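Local atomic coordinates of PUA domain-containing protein (Aeropyrum pernix, PDB entry 2CX0), a protein that has no established function but probably binds RNA through its PUA domain and may act in translation initiation. Residues L7-A11 against A50-S54; E56-I60 against A174-A179; G74-P78 against R125-V129; Y77-Q81 against V168-G172; I113-V119 against L152-Y156. All coordinates share one frame. Numbering follows the deposited sequence.

Contact 1. Residues L7-A11 against A50-S54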
# COMPACT_ATOMS: atom_id res chain seq x y z
N LEU A 7 3.42 -1.82 18.71
CA LEU A 7 4.27 -2.79 17.98
C LEU A 7 5.71 -2.38 17.93
O LEU A 7 6.60 -3.07 18.54
CB LEU A 7 3.83 -3.04 16.48
CG LEU A 7 2.78 -4.09 16.23
CD1 LEU A 7 2.68 -4.39 14.68
CD2 LEU A 7 3.18 -5.40 16.93
N VAL A 8 5.96 -1.27 17.22
CA VAL A 8 7.32 -0.80 17.04
C VAL A 8 7.87 -0.03 18.24
O VAL A 8 9.13 0.03 18.35
CB VAL A 8 7.45 0.07 15.73
CG1 VAL A 8 6.98 -0.76 14.51
CG2 VAL A 8 6.55 1.30 15.84
N GLY A 9 7.00 0.57 19.05
CA GLY A 9 7.52 1.30 20.19
C GLY A 9 8.04 2.69 19.93
O GLY A 9 7.58 3.38 19.03
N LEU A 10 9.01 3.12 20.72
CA LEU A 10 9.55 4.47 20.58
C LEU A 10 10.29 4.67 19.26
O LEU A 10 11.07 3.81 18.83
CB LEU A 10 10.48 4.74 21.76
CG LEU A 10 11.18 6.09 21.68
CD1 LEU A 10 10.24 7.17 22.28
CD2 LEU A 10 12.53 5.97 22.45
N ALA A 11 10.01 5.77 18.57
CA ALA A 11 10.71 6.06 17.34
C ALA A 11 11.25 7.47 17.35
O ALA A 11 10.53 8.39 17.72
CB ALA A 11 9.77 5.85 16.05
N ALA A 50 12.34 7.24 10.42
CA ALA A 50 12.06 6.92 11.82
C ALA A 50 12.94 5.77 12.23
O ALA A 50 13.02 4.75 11.50
CB ALA A 50 10.59 6.48 11.96
N ARG A 51 13.61 5.92 13.36
CA ARG A 51 14.45 4.85 13.85
C ARG A 51 13.84 4.28 15.11
O ARG A 51 13.57 5.02 16.03
CB ARG A 51 15.86 5.33 14.14
CG ARG A 51 16.80 4.20 14.61
CD ARG A 51 18.30 4.67 14.64
NE ARG A 51 18.46 5.82 15.55
CZ ARG A 51 18.47 5.75 16.88
NH1 ARG A 51 18.35 4.58 17.50
NH2 ARG A 51 18.55 6.87 17.59
N THR A 52 13.61 2.97 15.11
CA THR A 52 13.00 2.26 16.25
C THR A 52 14.03 1.25 16.73
O THR A 52 15.15 1.22 16.21
CB THR A 52 11.84 1.41 15.79
OG1 THR A 52 12.34 0.40 14.88
CG2 THR A 52 10.77 2.24 15.10
N ASP A 53 13.63 0.42 17.71
CA ASP A 53 14.44 -0.69 18.26
C ASP A 53 15.14 -1.61 17.24
O ASP A 53 16.31 -1.97 17.36
CB ASP A 53 13.55 -1.66 19.04
CG ASP A 53 13.51 -1.36 20.49
OD1 ASP A 53 14.31 -0.49 20.90
OD2 ASP A 53 12.69 -2.01 21.20
N SER A 54 14.37 -2.06 16.27
CA SER A 54 14.89 -2.99 15.31
C SER A 54 15.54 -2.35 14.10
O SER A 54 16.45 -2.93 13.51
CB SER A 54 13.76 -3.97 14.86
OG SER A 54 12.71 -3.28 14.18
O HOH W 1 11.40 1.11 19.34
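Thr-52 supplies the side chain on which this contact turns. With chi1 at 63° (p), its OG1 reaches forward to the carbonyl of Gly-55, closing the turn after strand 45-51, while Thr-52 CG2 lies 3.9 Å from Ala-11 CB and 4.0 Å from Val-8 CB. Val-8 (chi1 m) and Ala-11 thus receive the methyl group of a threonine whose hydroxyl is already satisfied. Two residues before Thr-52, Ala-50 CB meets Ala-11 CB at 4.2 Å. Arg-51 points its CA-CB bond away and joins through its backbone: Ala-11 CA to Arg-51 O is a CA-H...O contact of 3.3 Å, and Thr-52 CA to Leu-10 O a longer one of 3.6 Å. Next to these contacts a water bridges the two segments, donating to Val-8 O (2.7 Å) and Leu-10 O (2.8 Å) and accepting from Asp-53 N (2.8 Å). Gly-9, at phi 81° and psi -150°, makes the bend that brings both carbonyls to this water. Strands 9-17 and 45-51 are antiparallel neighbours, paired through Arg-51 and Arg-12; strand 2-5 flanks the first, strand 56-62 the second, and helix 174-183 touches Val-8 and Ala-50.

Contact 2. Residues E56-I60 against A174-A179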
# COMPACT_ATOMS: atom_id res chain seq x y z
N GLU A 56 15.24 0.94 10.75
CA GLU A 56 14.83 2.21 10.18
C GLU A 56 13.73 2.14 9.14
O GLU A 56 13.66 1.18 8.38
CB GLU A 56 16.09 2.88 9.58
CG GLU A 56 17.10 3.28 10.66
CD GLU A 56 17.83 4.60 10.37
OE1 GLU A 56 17.19 5.54 9.81
OE2 GLU A 56 19.03 4.68 10.72
N TYR A 57 12.83 3.12 9.16
CA TYR A 57 11.72 3.21 8.19
C TYR A 57 11.82 4.58 7.53
O TYR A 57 12.17 5.57 8.19
CB TYR A 57 10.34 3.14 8.90
CG TYR A 57 10.11 1.88 9.72
CD1 TYR A 57 10.79 1.67 10.95
CD2 TYR A 57 9.25 0.91 9.26
CE1 TYR A 57 10.59 0.51 11.69
CE2 TYR A 57 9.03 -0.27 9.98
CZ TYR A 57 9.71 -0.46 11.18
OH TYR A 57 9.47 -1.62 11.86
N GLU A 58 11.50 4.66 6.26
CA GLU A 58 11.51 5.97 5.57
C GLU A 58 10.17 6.04 4.90
O GLU A 58 9.77 5.11 4.18
CB GLU A 58 12.59 6.04 4.52
CG GLU A 58 13.92 6.33 5.11
CD GLU A 58 14.97 6.60 4.06
OE1 GLU A 58 14.64 7.21 3.01
OE2 GLU A 58 16.13 6.21 4.30
N ILE A 59 9.48 7.15 5.11
CA ILE A 59 8.15 7.34 4.56
C ILE A 59 7.97 8.74 3.95
O ILE A 59 8.38 9.75 4.55
CB ILE A 59 7.07 7.22 5.67
CG1 ILE A 59 7.06 5.79 6.28
CG2 ILE A 59 5.69 7.51 5.07
CD1 ILE A 59 6.10 5.76 7.52
N ILE A 60 7.33 8.82 2.79
CA ILE A 60 7.11 10.12 2.21
C ILE A 60 5.74 10.58 2.66
O ILE A 60 4.76 9.83 2.52
CB ILE A 60 7.17 10.04 0.70
CG1 ILE A 60 8.66 9.83 0.29
CG2 ILE A 60 6.57 11.33 0.06
CD1 ILE A 60 8.82 9.50 -1.22
N ALA A 174 4.08 -3.64 11.00
CA ALA A 174 4.92 -2.65 11.66
C ALA A 174 4.87 -1.29 10.98
O ALA A 174 4.76 -0.25 11.69
CB ALA A 174 6.34 -3.16 11.73
N LEU A 175 4.94 -1.28 9.65
CA LEU A 175 4.88 -0.01 8.93
C LEU A 175 3.50 0.65 9.15
O LEU A 175 3.41 1.89 9.34
CB LEU A 175 5.14 -0.19 7.42
CG LEU A 175 4.86 1.02 6.49
CD1 LEU A 175 5.83 2.18 6.81
CD2 LEU A 175 5.07 0.63 5.07
N TRP A 176 2.43 -0.18 9.16
CA TRP A 176 1.09 0.34 9.35
C TRP A 176 0.99 1.05 10.72
O TRP A 176 0.45 2.17 10.81
CB TRP A 176 0.06 -0.80 9.32
CG TRP A 176 -1.33 -0.26 9.30
CD1 TRP A 176 -2.00 0.21 8.22
CD2 TRP A 176 -2.15 -0.02 10.43
NE1 TRP A 176 -3.21 0.75 8.60
CE2 TRP A 176 -3.33 0.62 9.96
CE3 TRP A 176 -2.01 -0.28 11.80
CZ2 TRP A 176 -4.38 1.00 10.82
CZ3 TRP A 176 -3.06 0.09 12.67
CH2 TRP A 176 -4.23 0.72 12.17
N GLU A 177 1.55 0.42 11.76
CA GLU A 177 1.45 1.00 13.10
C GLU A 177 2.25 2.29 13.20
O GLU A 177 1.80 3.26 13.76
CB GLU A 177 1.92 0.00 14.19
CG GLU A 177 0.99 -1.22 14.34
CD GLU A 177 -0.41 -0.91 14.89
OE1 GLU A 177 -0.74 0.23 15.30
OE2 GLU A 177 -1.21 -1.85 14.92
N LEU A 178 3.45 2.26 12.65
CA LEU A 178 4.27 3.44 12.64
C LEU A 178 3.54 4.59 11.87
O LEU A 178 3.49 5.76 12.34
CB LEU A 178 5.61 3.10 11.98
CG LEU A 178 6.42 4.37 11.68
CD1 LEU A 178 6.79 5.10 13.00
CD2 LEU A 178 7.70 3.94 10.92
N ALA A 179 2.97 4.26 10.71
CA ALA A 179 2.28 5.27 9.88
C ALA A 179 1.07 5.84 10.59
O ALA A 179 0.84 7.06 10.51
CB ALA A 179 1.86 4.71 8.52
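Apolar packing joins strand 56-60 to helix 174-179, and it divides into an aromatic and an aliphatic part. In the aromatic part, the Tyr-57 ring lies along the start of the helix: Tyr-57 CG is 3.4 Å from Leu-178 CD2, Tyr-57 CD2 is 4.4 Å from Leu-175 CD1, and Tyr-57 CE2 is 4.3 Å from Ala-174 CB. Tyr-57 OH also makes a close contact with Ala-174 CB, at 3.5 Å. The aliphatic part centres on the tip of Ile-59, whose CD1 sits 3.7 Å from Leu-175 CD1, 4.2 Å from Leu-178 CD2 and 4.5 Å from Ala-179 CB. Tyr-57 and Ile-59 direct CA-CB toward the helix, whereas Glu-56 and Glu-58 direct theirs away. Backbone hydrogen bonds keep the helical partners in place: Leu-178 N to Ala-174 O at 3.0 Å and Ala-179 N to Leu-175 O at 2.8 Å. The segment axes approach to 10.4 Å and cross at -60°, a separation bridged by these side chains. Helix 174-183 follows the last PUA strand yet packs on one face of the N-terminal pre-PUA antiparallel sheet, so in this pre-PUA/PUA tandem the C-terminal end returns to the beginning.

Contact 3. Residues G74-P78 against R125-V129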
# COMPACT_ATOMS: atom_id res chain seq x y z
N GLY A 74 12.66 -1.83 -5.26
CA GLY A 74 12.95 -0.48 -5.75
C GLY A 74 11.75 0.36 -6.25
O GLY A 74 11.92 1.47 -6.81
N ARG A 75 10.53 -0.19 -6.08
CA ARG A 75 9.35 0.52 -6.46
C ARG A 75 8.72 1.22 -5.25
O ARG A 75 8.94 0.81 -4.09
CB ARG A 75 8.31 -0.41 -7.06
CG ARG A 75 8.59 -0.79 -8.49
CD ARG A 75 7.32 -1.30 -9.18
NE ARG A 75 6.77 -2.49 -8.53
CZ ARG A 75 5.82 -3.26 -9.06
NH1 ARG A 75 5.30 -2.97 -10.27
NH2 ARG A 75 5.39 -4.33 -8.41
N ILE A 76 7.96 2.27 -5.56
CA ILE A 76 7.29 3.04 -4.52
C ILE A 76 5.82 2.56 -4.43
O ILE A 76 5.11 2.48 -5.46
CB ILE A 76 7.38 4.55 -4.82
CG1 ILE A 76 8.85 5.01 -4.69
CG2 ILE A 76 6.52 5.38 -3.77
CD1 ILE A 76 9.18 6.11 -5.68
N TYR A 77 5.40 2.26 -3.20
CA TYR A 77 4.06 1.78 -2.88
C TYR A 77 3.32 2.71 -1.90
O TYR A 77 3.92 3.48 -1.16
CB TYR A 77 4.13 0.41 -2.17
CG TYR A 77 4.62 -0.73 -2.99
CD1 TYR A 77 3.73 -1.68 -3.48
CD2 TYR A 77 5.99 -0.84 -3.29
CE1 TYR A 77 4.19 -2.75 -4.29
CE2 TYR A 77 6.48 -1.91 -4.11
CZ TYR A 77 5.56 -2.84 -4.59
OH TYR A 77 5.98 -3.84 -5.41
N PRO A 78 2.00 2.66 -1.93
CA PRO A 78 1.22 3.49 -1.01
C PRO A 78 1.01 2.70 0.30
O PRO A 78 0.89 1.44 0.30
CB PRO A 78 -0.15 3.63 -1.69
CG PRO A 78 -0.23 2.24 -2.54
CD PRO A 78 1.21 1.97 -2.96
N ARG A 125 0.27 -9.24 -14.30
CA ARG A 125 1.12 -9.82 -13.28
C ARG A 125 2.23 -8.81 -12.99
O ARG A 125 2.80 -8.23 -13.94
CB ARG A 125 1.73 -11.15 -13.80
CG ARG A 125 2.91 -11.69 -13.02
CD ARG A 125 3.19 -13.14 -13.38
NE ARG A 125 2.03 -13.71 -14.04
CZ ARG A 125 1.61 -14.97 -13.90
NH1 ARG A 125 2.25 -15.81 -13.09
NH2 ARG A 125 0.54 -15.37 -14.58
N GLY A 126 2.55 -8.57 -11.71
CA GLY A 126 3.63 -7.64 -11.39
C GLY A 126 3.17 -6.23 -11.04
O GLY A 126 3.95 -5.45 -10.44
N ASP A 127 1.93 -5.89 -11.39
CA ASP A 127 1.37 -4.56 -11.09
C ASP A 127 1.02 -4.45 -9.64
O ASP A 127 0.73 -5.50 -8.98
CB ASP A 127 0.09 -4.31 -11.86
CG ASP A 127 0.36 -3.75 -13.28
OD1 ASP A 127 1.45 -3.17 -13.45
OD2 ASP A 127 -0.52 -3.88 -14.16
N VAL A 128 1.05 -3.21 -9.14
CA VAL A 128 0.67 -2.91 -7.77
C VAL A 128 -0.86 -2.86 -7.68
O VAL A 128 -1.51 -2.15 -8.45
CB VAL A 128 1.20 -1.53 -7.33
CG1 VAL A 128 0.79 -1.26 -5.88
CG2 VAL A 128 2.74 -1.47 -7.54
N VAL A 129 -1.42 -3.61 -6.74
CA VAL A 129 -2.86 -3.58 -6.53
C VAL A 129 -3.16 -3.58 -5.04
O VAL A 129 -2.26 -3.88 -4.22
CB VAL A 129 -3.58 -4.80 -7.15
CG1 VAL A 129 -3.32 -4.84 -8.68
CG2 VAL A 129 -3.08 -6.18 -6.44
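At this interface between the N-terminal pre-PUA domain and the PUA barrel, strand 76-78, at the edge of the N-terminal sheet, faces the start of strand 128-133. Val-128 gives up 82 Å², more than any other residue of the pair. Its CA-CB bond points toward the opposite segment, and with chi1 at -180° (t) its two methyls diverge: Val-128 CG2 lies 3.8 Å from Tyr-77 CE1, and Val-128 CG1 lies 4.4 Å from Pro-78 CD. Val-128 CG2 also rests over one face of the Arg-75 guanidinium, 3.9 Å from Arg-75 CZ. Arg-75, with 55 Å² covered, therefore has a hydrophobic contact on a face and its hydrogen bonding in the plane. Tyr-34 also touches Val-128 and Pro-78, and Tyr-33 makes a cation-pi interaction with Arg-75, so the interface also includes the loop after helix 20-30. Gly-126 loses 29 Å² and contributes its carbonyl. Its phi of 98° and psi of -17° would jam a side chain against the preceding carbonyl oxygen, and this turn presents Gly-126 O to the arginine. Tyr-77 OH, whose stronger partner is Asp-73 OD2, also accepts from Arg-75 NH2 at 3.1 Å. The polar link across the domains is a forked one: Gly-126 O accepts from Arg-75 NH1 at 2.8 Å and from Arg-75 NH2 at 2.7 Å.

Contact 4. Residues Y77-Q81 against V168-G172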
# COMPACT_ATOMS: atom_id res chain seq x y z
N TYR A 77 5.40 2.26 -3.20
CA TYR A 77 4.06 1.78 -2.88
C TYR A 77 3.32 2.71 -1.90
O TYR A 77 3.92 3.48 -1.16
CB TYR A 77 4.13 0.41 -2.17
CG TYR A 77 4.62 -0.73 -2.99
CD1 TYR A 77 3.73 -1.68 -3.48
CD2 TYR A 77 5.99 -0.84 -3.29
CE1 TYR A 77 4.19 -2.75 -4.29
CE2 TYR A 77 6.48 -1.91 -4.11
CZ TYR A 77 5.56 -2.84 -4.59
OH TYR A 77 5.98 -3.84 -5.41
N PRO A 78 2.00 2.66 -1.93
CA PRO A 78 1.22 3.49 -1.01
C PRO A 78 1.01 2.70 0.30
O PRO A 78 0.89 1.44 0.30
CB PRO A 78 -0.15 3.63 -1.69
CG PRO A 78 -0.23 2.24 -2.54
CD PRO A 78 1.21 1.97 -2.96
N THR A 79 0.89 3.45 1.40
CA THR A 79 0.51 2.85 2.65
C THR A 79 -1.02 2.73 2.59
O THR A 79 -1.71 3.33 1.71
CB THR A 79 0.77 3.80 3.81
OG1 THR A 79 0.14 5.09 3.51
CG2 THR A 79 2.34 3.93 4.04
N LEU A 80 -1.57 2.01 3.56
CA LEU A 80 -3.04 1.95 3.62
C LEU A 80 -3.59 3.33 3.99
O LEU A 80 -4.72 3.68 3.61
CB LEU A 80 -3.51 0.90 4.66
CG LEU A 80 -3.15 -0.52 4.22
CD1 LEU A 80 -3.83 -1.44 5.24
CD2 LEU A 80 -3.69 -0.89 2.80
N GLN A 81 -2.82 4.11 4.77
CA GLN A 81 -3.24 5.49 5.13
C GLN A 81 -3.38 6.35 3.85
O GLN A 81 -4.30 7.18 3.74
CB GLN A 81 -2.23 6.17 6.09
CG GLN A 81 -2.24 5.57 7.54
CD GLN A 81 -1.52 4.22 7.68
OE1 GLN A 81 -0.87 3.74 6.73
NE2 GLN A 81 -1.61 3.62 8.89
N VAL A 168 2.68 -7.00 0.31
CA VAL A 168 3.83 -6.10 0.52
C VAL A 168 3.60 -5.32 1.86
O VAL A 168 4.48 -5.22 2.71
CB VAL A 168 3.97 -5.13 -0.63
CG1 VAL A 168 4.94 -3.93 -0.27
CG2 VAL A 168 4.49 -5.94 -1.87
N HIS A 169 2.40 -4.79 2.04
CA HIS A 169 2.07 -4.03 3.24
C HIS A 169 0.61 -4.33 3.61
O HIS A 169 -0.28 -4.42 2.71
CB HIS A 169 2.26 -2.52 2.98
CG HIS A 169 1.59 -1.64 3.99
ND1 HIS A 169 0.65 -0.68 3.64
CD2 HIS A 169 1.80 -1.50 5.32
CE1 HIS A 169 0.31 0.01 4.74
NE2 HIS A 169 1.00 -0.47 5.76
N ARG A 170 0.32 -4.48 4.92
CA ARG A 170 -1.04 -4.84 5.29
C ARG A 170 -1.47 -4.25 6.62
O ARG A 170 -0.64 -3.82 7.41
CB ARG A 170 -1.20 -6.38 5.32
CG ARG A 170 -0.21 -7.10 6.28
CD ARG A 170 -0.66 -7.13 7.75
NE ARG A 170 0.35 -7.88 8.53
CZ ARG A 170 0.30 -8.08 9.85
NH1 ARG A 170 -0.73 -7.60 10.56
NH2 ARG A 170 1.33 -8.71 10.45
N LEU A 171 -2.79 -4.21 6.83
CA LEU A 171 -3.38 -3.65 8.05
C LEU A 171 -2.75 -4.25 9.34
O LEU A 171 -2.80 -5.48 9.52
CB LEU A 171 -4.87 -3.97 8.04
CG LEU A 171 -5.70 -2.86 8.70
CD1 LEU A 171 -7.23 -3.02 8.45
CD2 LEU A 171 -5.33 -2.88 10.13
N GLY A 172 -2.15 -3.42 10.19
CA GLY A 172 -1.57 -3.95 11.41
C GLY A 172 -0.10 -4.38 11.37
O GLY A 172 0.41 -4.86 12.39
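The two backbones run almost side by side, their touching parts 6° apart in direction, but they do not pair as strands: the CA atoms nearest each other are 7.1 Å apart for Thr-79 with His-169 and for Leu-80 with Leu-171, and 8.6 Å for Tyr-77 with Val-168. Val-168 and His-169 form a classic beta bulge opposite Val-142, where the chain turns a corner, and both direct CA-CB toward the other segment. The His-169 ring enters the gap: its CE1 lies 3.5 Å from Thr-79 CA and 3.0 Å from Leu-80 N, which stands near the ring plane. Beside it, Val-168 CG1 sits over the Tyr-77 ring, 4.1 Å from the ring centroid and 11° off the normal, a CH-pi contact; Val-168 CG2 adds 4.0 Å to Tyr-77 CE1. Leu-80 CD1 packs against Leu-171, 3.4 Å from its N and 3.9 Å from its CB. Thr-79 N-caps helix 80-86, its OG1 bonding to Cys-82 N and also to Pro-66 O. This seam around buried His-169 joins the end of strand 76-78 and the start of helix 80-86 to the last PUA strand, an interdomain interface in a pre-PUA/PUA tandem.

Contact 5. Residues I113-V119 against L152-Y156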
# COMPACT_ATOMS: atom_id res chain seq x y z
N ILE A 113 -6.37 -17.07 -4.42
CA ILE A 113 -7.49 -16.97 -5.31
C ILE A 113 -8.87 -17.34 -4.71
O ILE A 113 -9.88 -16.69 -5.00
CB ILE A 113 -7.21 -17.82 -6.56
CG1 ILE A 113 -6.03 -17.20 -7.33
CG2 ILE A 113 -8.51 -17.89 -7.47
CD1 ILE A 113 -5.39 -18.20 -8.37
N PRO A 114 -8.93 -18.39 -3.88
CA PRO A 114 -10.24 -18.75 -3.33
C PRO A 114 -10.87 -17.67 -2.45
O PRO A 114 -12.07 -17.72 -2.25
CB PRO A 114 -9.96 -20.02 -2.53
CG PRO A 114 -8.81 -20.65 -3.29
CD PRO A 114 -7.91 -19.40 -3.54
N GLY A 115 -10.09 -16.74 -1.91
CA GLY A 115 -10.67 -15.66 -1.09
C GLY A 115 -11.09 -14.46 -1.95
O GLY A 115 -11.64 -13.48 -1.44
N VAL A 116 -10.87 -14.53 -3.26
CA VAL A 116 -11.24 -13.40 -4.11
C VAL A 116 -12.68 -13.52 -4.58
O VAL A 116 -13.09 -14.58 -5.03
CB VAL A 116 -10.28 -13.33 -5.35
CG1 VAL A 116 -10.80 -12.24 -6.34
CG2 VAL A 116 -8.83 -13.03 -4.88
N VAL A 117 -13.39 -12.39 -4.53
CA VAL A 117 -14.79 -12.34 -4.95
C VAL A 117 -15.08 -11.28 -5.99
O VAL A 117 -16.23 -11.11 -6.43
CB VAL A 117 -15.74 -12.07 -3.75
CG1 VAL A 117 -15.62 -13.25 -2.68
CG2 VAL A 117 -15.35 -10.72 -3.05
N GLY A 118 -14.06 -10.55 -6.39
CA GLY A 118 -14.30 -9.49 -7.38
C GLY A 118 -13.00 -8.88 -7.83
O GLY A 118 -11.99 -8.92 -7.08
N VAL A 119 -13.00 -8.39 -9.06
CA VAL A 119 -11.81 -7.73 -9.61
C VAL A 119 -12.21 -6.40 -10.26
O VAL A 119 -13.22 -6.35 -10.99
CB VAL A 119 -11.14 -8.55 -10.69
CG1 VAL A 119 -10.01 -7.72 -11.33
CG2 VAL A 119 -10.62 -9.88 -10.11
N LEU A 152 -7.47 -13.53 -13.50
CA LEU A 152 -8.03 -13.63 -12.17
C LEU A 152 -9.57 -13.69 -12.25
O LEU A 152 -10.22 -14.39 -11.46
CB LEU A 152 -7.55 -12.47 -11.30
CG LEU A 152 -7.95 -12.51 -9.81
CD1 LEU A 152 -7.43 -13.82 -9.13
CD2 LEU A 152 -7.32 -11.22 -9.11
N GLU A 153 -10.13 -12.95 -13.19
CA GLU A 153 -11.59 -12.92 -13.37
C GLU A 153 -12.12 -14.37 -13.54
O GLU A 153 -13.19 -14.75 -13.03
CB GLU A 153 -11.92 -12.10 -14.64
CG GLU A 153 -12.03 -10.59 -14.41
CD GLU A 153 -13.21 -10.24 -13.50
OE1 GLU A 153 -14.11 -11.06 -13.32
OE2 GLU A 153 -13.27 -9.12 -12.99
N LYS A 154 -11.35 -15.18 -14.27
CA LYS A 154 -11.80 -16.54 -14.49
C LYS A 154 -11.47 -17.40 -13.27
O LYS A 154 -12.32 -18.12 -12.74
CB LYS A 154 -11.11 -17.09 -15.73
CG LYS A 154 -11.41 -16.25 -16.94
CD LYS A 154 -11.30 -17.06 -18.21
CE LYS A 154 -11.45 -16.18 -19.47
NZ LYS A 154 -12.78 -15.48 -19.60
N LEU A 155 -10.26 -17.29 -12.78
CA LEU A 155 -9.83 -18.12 -11.66
C LEU A 155 -10.63 -17.96 -10.37
O LEU A 155 -10.90 -18.94 -9.70
CB LEU A 155 -8.34 -17.83 -11.34
CG LEU A 155 -7.35 -18.24 -12.46
CD1 LEU A 155 -5.92 -17.64 -12.17
CD2 LEU A 155 -7.33 -19.80 -12.54
N TYR A 156 -11.04 -16.74 -10.01
CA TYR A 156 -11.79 -16.62 -8.78
C TYR A 156 -13.19 -17.22 -8.93
O TYR A 156 -13.73 -17.76 -7.98
CB TYR A 156 -11.84 -15.15 -8.27
CG TYR A 156 -12.98 -14.32 -8.74
CD1 TYR A 156 -12.79 -13.32 -9.70
CD2 TYR A 156 -14.25 -14.44 -8.15
CE1 TYR A 156 -13.84 -12.45 -10.08
CE2 TYR A 156 -15.32 -13.55 -8.53
CZ TYR A 156 -15.08 -12.58 -9.49
OH TYR A 156 -16.07 -11.75 -9.92
O HOH W 2 -15.20 -9.46 -11.05
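Leu-152 opens the helical side by pointing inward: its CD2 lies 3.7 Å from Val-119 CG2, its CD1 4.1 Å from Ile-113 CG1 and its CG 4.5 Å from Val-116 CG1. Glu-153 sends its carboxylate back to the strand, OE2 standing 3.2 Å from Val-119 CB and accepting from a water at 2.8 Å, while OE1 forms a salt bridge with Arg-157. Leu-155 meets the 3-10 turn, its CB 3.9 Å from Ile-113 CG2. Tyr-156, with 94 Å² covered, lays its ring along the strand; Gly-118 N is over one face, and Tyr-156 CB is 3.6 Å from Val-116 CG1. Tyr-156 OH lies 2.7 Å from that same water, which also accepts from Val-119 N at 3.2 Å. The axes run near antiparallel (154°), 8.4 Å apart. Val-117 and Gly-118 form a classic beta bulge opposite Leu-96 in strand 116-121, an outermost strand of the mixed-sheet PUA pseudobarrel, on which helix 149-158 packs.

In the fold
Contacts 1 and 2 belong to the N-terminal sheet and lie 9 Å apart between centres; Ala-50 N to Tyr-57 O, a probable hydrogen bond of 2.8 Å, joins them directly. Contact 4 is another 9 Å from contact 2, and Trp-176 CA stands 3.7 Å from His-169 NE2 where the interdomain seam meets the C-terminal helix. Contacts 3 and 4 share Tyr-77 and Pro-78, with centres 11 Å apart, so one edge strand serves both interface patches. Contact 5 lies wholly in the PUA domain, with its centre 37 Å from that of contact 1, on the opposite side of the chain's centre. Contacts 3, 4 and 5 all reach the PUA sheet.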